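Local coordinates for cellulose binding protein (Clavibacter michiganensis, PDB 4JJO) that forms the expansin part of a longer, probably cellulose-hydrolysing protein and is thought to bind cell-wall polysaccharide and loosen plant cell walls, at residues I112-K115 / E116-R120; T151-G154 / Y155-P159. One frame throughout, in Å; residues are numbered along the deposited sequence. Where two conformers were deposited one is given.

Interaction 1 of 2, residues I112-K115 / E116-R120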
ATOM      1  N   ILE A 112       3.226   1.645  11.330  1.00 13.75           N
ATOM      2  CA  ILE A 112       4.313   0.757  10.951  1.00 14.12           C
ATOM      3  C   ILE A 112       4.032  -0.630  11.496  1.00 14.52           C
ATOM      4  O   ILE A 112       3.710  -0.779  12.677  1.00 16.45           O
ATOM      5  CB  ILE A 112       5.656   1.235  11.533  1.00 15.00           C
ATOM      6  CG1 ILE A 112       6.021   2.622  10.998  1.00 15.35           C
ATOM      7  CG2 ILE A 112       6.764   0.234  11.231  1.00 14.99           C
ATOM      8  CD1 ILE A 112       6.109   2.708   9.501  1.00 15.63           C
ATOM      9  N   ARG A 113       4.140  -1.642  10.642  1.00 13.79           N
ATOM     10  CA  ARG A 113       4.078  -3.021  11.104  1.00 15.00           C
ATOM     11  C   ARG A 113       5.408  -3.709  10.853  1.00 15.67           C
ATOM     12  O   ARG A 113       5.856  -3.829   9.710  1.00 14.16           O
ATOM     13  CB  ARG A 113       2.952  -3.802  10.420  1.00 15.88           C
ATOM     14  CG  ARG A 113       2.923  -5.268  10.838  1.00 17.16           C
ATOM     15  CD  ARG A 113       1.662  -5.996  10.402  1.00 18.88           C
ATOM     16  NE  ARG A 113       1.522  -6.058   8.950  1.00 18.66           N
ATOM     17  CZ  ARG A 113       0.857  -7.006   8.297  1.00 20.07           C
ATOM     18  NH1 ARG A 113       0.265  -7.993   8.956  1.00 21.15           N
ATOM     19  NH2 ARG A 113       0.786  -6.971   6.973  1.00 20.35           N
ATOM     20  N   VAL A 114       6.045  -4.147  11.930  1.00 16.37           N
ATOM     21  CA  VAL A 114       7.252  -4.942  11.815  1.00 17.03           C
ATOM     22  C   VAL A 114       6.849  -6.335  11.353  1.00 17.25           C
ATOM     23  O   VAL A 114       5.896  -6.912  11.873  1.00 18.85           O
ATOM     24  CB  VAL A 114       7.997  -5.042  13.156  1.00 18.39           C
ATOM     25  CG1 VAL A 114       9.225  -5.917  13.010  1.00 19.14           C
ATOM     26  CG2 VAL A 114       8.384  -3.658  13.652  1.00 18.55           C
ATOM     27  N   LYS A 115       7.565  -6.865  10.368  1.00 16.57           N
ATOM     28  CA  LYS A 115       7.255  -8.179   9.831  1.00 16.45           C
ATOM     29  C   LYS A 115       7.508  -9.254  10.874  1.00 17.75           C
ATOM     30  O   LYS A 115       8.466  -9.167  11.645  1.00 18.23           O
ATOM     31  CB  LYS A 115       8.113  -8.470   8.601  1.00 16.47           C
ATOM     32  CG  LYS A 115       7.657  -9.700   7.833  1.00 17.64           C
ATOM     33  CD  LYS A 115       8.563 -10.019   6.660  1.00 18.91           C
ATOM     34  CE  LYS A 115       7.980 -11.162   5.844  1.00 20.89           C
ATOM     35  NZ  LYS A 115       8.904 -11.676   4.797  1.00 21.96           N
ATOM     36  N   GLU A 116       6.650 -10.267  10.905  1.00 17.95           N
ATOM     37  CA  GLU A 116       6.845 -11.426  11.765  0.56 19.30           C
ATOM     38  C   GLU A 116       8.244 -11.983  11.525  1.00 18.91           C
ATOM     39  O   GLU A 116       8.674 -12.075  10.374  1.00 18.26           O
ATOM     40  CB  GLU A 116       5.806 -12.504  11.441  0.56 20.95           C
ATOM     41  CG  GLU A 116       4.380 -12.188  11.889  0.56 22.14           C
ATOM     42  CD  GLU A 116       3.622 -11.311  10.905  0.56 21.83           C
ATOM     43  OE1 GLU A 116       4.215 -10.873   9.895  0.56 20.51           O
ATOM     44  OE2 GLU A 116       2.421 -11.062  11.143  0.56 22.76           O
ATOM     45  N   GLY A 117       8.941 -12.366  12.589  1.00 18.73           N
ATOM     46  CA  GLY A 117      10.271 -12.933  12.458  1.00 19.14           C
ATOM     47  C   GLY A 117      11.400 -11.923  12.536  1.00 17.79           C
ATOM     48  O   GLY A 117      12.566 -12.302  12.639  1.00 18.25           O
ATOM     49  N   SER A 118      11.064 -10.638  12.480  1.00 16.66           N
ATOM     50  CA  SER A 118      12.073  -9.584  12.524  1.00 15.59           C
ATOM     51  C   SER A 118      12.881  -9.625  13.817  1.00 15.86           C
ATOM     52  O   SER A 118      12.382 -10.037  14.866  1.00 16.21           O
ATOM     53  CB  SER A 118      11.415  -8.210  12.380  1.00 14.52           C
ATOM     54  OG  SER A 118      10.812  -8.057  11.107  1.00 14.26           O
ATOM     55  N   SER A 119      14.137  -9.201  13.715  1.00 16.20           N
ATOM     56  CA  SER A 119      15.042  -9.107  14.854  1.00 16.93           C
ATOM     57  C   SER A 119      16.113  -8.073  14.520  1.00 16.65           C
ATOM     58  O   SER A 119      16.054  -7.434  13.471  1.00 15.67           O
ATOM     59  CB  SER A 119      15.689 -10.465  15.135  1.00 18.74           C
ATOM     60  OG  SER A 119      16.497 -10.870  14.044  1.00 17.66           O
ATOM     61  N   ARG A 120      17.092  -7.903  15.402  1.00 17.94           N
ATOM     62  CA  ARG A 120      18.196  -6.988  15.124  1.00 20.16           C
ATOM     63  C   ARG A 120      19.051  -7.495  13.962  1.00 19.11           C
ATOM     64  O   ARG A 120      19.704  -6.709  13.277  1.00 19.57           O
ATOM     65  CB  ARG A 120      19.066  -6.788  16.368  1.00 24.09           C
ATOM     66  CG  ARG A 120      18.414  -5.952  17.467  1.00 27.79           C
ATOM     67  CD  ARG A 120      18.918  -6.338  18.852  1.00 32.26           C
ATOM     68  NE  ARG A 120      20.352  -6.111  19.012  1.00 35.68           N
ATOM     69  CZ  ARG A 120      21.043  -6.428  20.104  1.00 39.32           C
ATOM     70  NH1 ARG A 120      20.434  -6.993  21.138  1.00 41.11           N
ATOM     71  NH2 ARG A 120      22.344  -6.181  20.165  1.00 40.99           N
TER
HETATM   72  O   HOH W   1       0.361  -8.962  11.521  1.00 31.43           O
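Lys115 and Ser118 close a type II beta turn at the end of strand 111-114, where the chain of the expansin C-terminal domain leaves its antiparallel sheet. Two donors of one residue grip a single acceptor: Ser118 N meets Lys115 O at 3.1 Å with an N-H...O angle of 153°, and Ser118 OG donates to the same Lys115 O at 2.7 Å. Both arrive from the same face of the carbonyl plane; a chi1 of -65° holds the hydroxyl beside its own backbone N, within reach of the same oxygen. Gly117 takes the third place of the turn with a positive phi of 92°, where a CB would be pressed against the preceding carbonyl oxygen. Val114 CG1, just before the turn, lies unusually tight on Ser118 CB, 3.2 Å away. Next to the turn, a water in the plane of the Arg113 guanidinium accepts from Arg113 NH1 at 2.7 Å and donates to Glu116 OE2, a link that is less certain since Glu116 has two conformers. Arg113 NH1 is also bonded to Ile18 O, and Gly124 N to Ser118 OG. The serine hydroxyl thus gives to Lys115 and takes from Gly124, tying the turn to the start of the next strand.

Interaction 2 of 2, residues T151-G154 / Y155-P159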
ATOM      1  N   THR A 151      10.888  -4.399  -0.941  1.00 16.60           N
ATOM      2  CA  THR A 151      10.547  -5.715  -1.471  1.00 17.84           C
ATOM      3  C   THR A 151       9.387  -5.581  -2.449  1.00 18.70           C
ATOM      4  O   THR A 151       8.708  -4.555  -2.487  1.00 18.62           O
ATOM      5  CB  THR A 151      10.127  -6.709  -0.366  1.00 18.46           C
ATOM      6  OG1 THR A 151       8.827  -6.363   0.129  1.00 18.36           O
ATOM      7  CG2 THR A 151      11.132  -6.721   0.780  1.00 17.70           C
ATOM      8  N   ASP A 152       9.157  -6.625  -3.234  1.00 19.80           N
ATOM      9  CA  ASP A 152       8.050  -6.626  -4.178  1.00 20.77           C
ATOM     10  C   ASP A 152       6.766  -7.142  -3.530  1.00 19.28           C
ATOM     11  O   ASP A 152       5.780  -7.390  -4.221  1.00 20.07           O
ATOM     12  CB  ASP A 152       8.400  -7.466  -5.409  1.00 23.88           C
ATOM     13  CG  ASP A 152       8.521  -8.944  -5.095  1.00 26.40           C
ATOM     14  OD1 ASP A 152       8.474  -9.319  -3.905  1.00 25.03           O
ATOM     15  OD2 ASP A 152       8.670  -9.734  -6.050  1.00 30.13           O
ATOM     16  N   TYR A 153       6.774  -7.303  -2.208  1.00 18.15           N
ATOM     17  CA  TYR A 153       5.584  -7.782  -1.504  1.00 18.27           C
ATOM     18  C   TYR A 153       5.095  -6.841  -0.393  1.00 16.65           C
ATOM     19  O   TYR A 153       4.345  -7.252   0.494  1.00 16.46           O
ATOM     20  CB  TYR A 153       5.803  -9.198  -0.957  1.00 19.82           C
ATOM     21  CG  TYR A 153       6.929  -9.338   0.038  1.00 19.30           C
ATOM     22  CD1 TYR A 153       6.744  -9.029   1.379  1.00 19.03           C
ATOM     23  CD2 TYR A 153       8.172  -9.806  -0.361  1.00 20.16           C
ATOM     24  CE1 TYR A 153       7.772  -9.167   2.294  1.00 18.64           C
ATOM     25  CE2 TYR A 153       9.205  -9.950   0.546  1.00 19.87           C
ATOM     26  CZ  TYR A 153       9.000  -9.625   1.871  1.00 19.33           C
ATOM     27  OH  TYR A 153      10.020  -9.766   2.782  1.00 19.92           O
ATOM     28  N   GLY A 154       5.516  -5.581  -0.444  1.00 16.74           N
ATOM     29  CA  GLY A 154       4.916  -4.550   0.385  1.00 16.74           C
ATOM     30  C   GLY A 154       5.665  -4.189   1.654  1.00 16.25           C
ATOM     31  O   GLY A 154       5.169  -3.398   2.457  1.00 17.08           O
ATOM     32  N   TYR A 155       6.849  -4.761   1.839  1.00 15.87           N
ATOM     33  CA  TYR A 155       7.674  -4.442   2.997  1.00 15.65           C
ATOM     34  C   TYR A 155       8.974  -3.765   2.585  1.00 15.52           C
ATOM     35  O   TYR A 155       9.313  -3.690   1.402  1.00 15.96           O
ATOM     36  CB  TYR A 155       8.007  -5.709   3.789  1.00 16.12           C
ATOM     37  CG  TYR A 155       6.944  -6.132   4.775  1.00 16.76           C
ATOM     38  CD1 TYR A 155       7.075  -5.838   6.125  1.00 16.26           C
ATOM     39  CD2 TYR A 155       5.817  -6.832   4.361  1.00 17.76           C
ATOM     40  CE1 TYR A 155       6.114  -6.226   7.036  1.00 17.14           C
ATOM     41  CE2 TYR A 155       4.850  -7.225   5.265  1.00 19.41           C
ATOM     42  CZ  TYR A 155       5.003  -6.917   6.601  1.00 19.14           C
ATOM     43  OH  TYR A 155       4.038  -7.309   7.499  1.00 21.26           O
ATOM     44  N   TRP A 156       9.693  -3.276   3.588  1.00 14.34           N
ATOM     45  CA  TRP A 156      11.025  -2.722   3.415  1.00 14.50           C
ATOM     46  C   TRP A 156      11.947  -3.492   4.346  1.00 14.57           C
ATOM     47  O   TRP A 156      11.656  -3.616   5.532  1.00 15.71           O
ATOM     48  CB  TRP A 156      11.035  -1.240   3.783  1.00 14.85           C
ATOM     49  CG  TRP A 156      10.223  -0.388   2.872  1.00 15.17           C
ATOM     50  CD1 TRP A 156       8.869  -0.219   2.896  1.00 15.79           C
ATOM     51  CD2 TRP A 156      10.712   0.427   1.799  1.00 15.24           C
ATOM     52  NE1 TRP A 156       8.485   0.649   1.901  1.00 16.36           N
ATOM     53  CE2 TRP A 156       9.597   1.059   1.215  1.00 16.25           C
ATOM     54  CE3 TRP A 156      11.983   0.681   1.277  1.00 15.37           C
ATOM     55  CZ2 TRP A 156       9.717   1.934   0.136  1.00 17.02           C
ATOM     56  CZ3 TRP A 156      12.100   1.547   0.207  1.00 16.08           C
ATOM     57  CH2 TRP A 156      10.974   2.162  -0.353  1.00 16.49           C
ATOM     58  N   VAL A 157      13.051  -4.013   3.821  1.00 14.29           N
ATOM     59  CA  VAL A 157      13.910  -4.884   4.621  1.00 14.22           C
ATOM     60  C   VAL A 157      15.317  -4.334   4.820  1.00 13.46           C
ATOM     61  O   VAL A 157      15.802  -3.504   4.054  1.00 14.15           O
ATOM     62  CB  VAL A 157      14.000  -6.309   4.028  1.00 15.40           C
ATOM     63  CG1 VAL A 157      12.625  -6.960   4.015  1.00 15.54           C
ATOM     64  CG2 VAL A 157      14.603  -6.281   2.636  1.00 16.70           C
ATOM     65  N   THR A 158      15.963  -4.823   5.870  1.00 14.19           N
ATOM     66  CA  THR A 158      17.289  -4.367   6.253  1.00 14.60           C
ATOM     67  C   THR A 158      18.372  -5.077   5.445  1.00 16.78           C
ATOM     68  O   THR A 158      18.338  -6.296   5.293  1.00 17.51           O
ATOM     69  CB  THR A 158      17.532  -4.633   7.748  1.00 15.75           C
ATOM     70  OG1 THR A 158      17.284  -6.014   8.032  1.00 17.19           O
ATOM     71  CG2 THR A 158      16.604  -3.773   8.601  1.00 15.07           C
ATOM     72  N   PRO A 159      19.340  -4.311   4.918  1.00 17.83           N
ATOM     73  CA  PRO A 159      20.495  -4.873   4.211  1.00 19.36           C
ATOM     74  C   PRO A 159      21.576  -5.331   5.183  1.00 20.55           C
ATOM     75  O   PRO A 159      22.519  -6.016   4.791  1.00 22.75           O
ATOM     76  CB  PRO A 159      21.000  -3.690   3.386  1.00 20.45           C
ATOM     77  CG  PRO A 159      20.648  -2.505   4.206  1.00 19.22           C
ATOM     78  CD  PRO A 159      19.349  -2.838   4.894  1.00 17.68           C
TER
HETATM   79  O   HOH W   2       7.429  -3.011  -0.773  1.00 11.31           O
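An ST turn at Thr151 shapes the loop of a beta hairpin, Thr151 and Tyr155 closing it between antiparallel strands 144-150 and 156-157. Thr151 N donates to Tyr155 O at 2.9 Å, nearly straight at 163°, and Thr151 OG1 gives a second bond to Tyr155 O at 3.0 Å, from above the carbonyl plane and on the same face as the amide. With chi1 of 73° the threonine hydroxyl sits between its own N and carbonyl carbon, directed into the loop, where it also accepts from Tyr153 N at 3.2 Å. A water reinforces the closure by donating to both Thr151 O and Tyr155 O. Thr151 OG1 lies over the centre of the Tyr153 ring, 3.3 Å above its plane. The two tyrosines meet obliquely, ring planes at 46°: Tyr155 CD2 comes to the edge of the Tyr153 ring, 3.7 Å from Tyr153 CE1. Farther along, Thr151 CG2 touches Val157 CG1 at 3.6 Å, the two side chains crossing at about a right angle, while Tyr153 OH, hydrogen-bonded to Lys115 NZ, loosely approaches the same methyl. Gly154 precedes Tyr155 at a positive phi that would press a CB against the preceding carbonyl oxygen. The loop faces the N-terminal domain: Tyr153 O accepts from Ser24 OG, and Asp152 O from Tyr42 OH. Beyond it, strand 156-157 runs between strands 144-150 and 124-128, Val157 pairing through its backbone with Thr149 and Trp156 with Leu125, while the Trp156 side chain packs on Leu148 and Val137.

How the interactions relate
Interactions 1 and 2 belong to one antiparallel sheet, with strand 124-128 lying between strands 111-114 and 156-157; their centres are 11 Å apart. Side chains bridge the gap: Lys115 NZ probably hydrogen-bonds to Tyr153 OH at 3.0 Å, and Lys115 CB packs on Tyr155 CE1 at 3.4 Å. Tyr155 OH comes within 3.2 Å of Arg113 NE, a packing approach; Tyr155 thus touches both Arg113 and Lys115. As in related expansins, Tyr153 is probably part, with Trp121 and Trp122, of the aromatic row that meets cellulose, and the bond from Lys115 would tie interaction 1 to that surface. No ligand is bound in this apo structure.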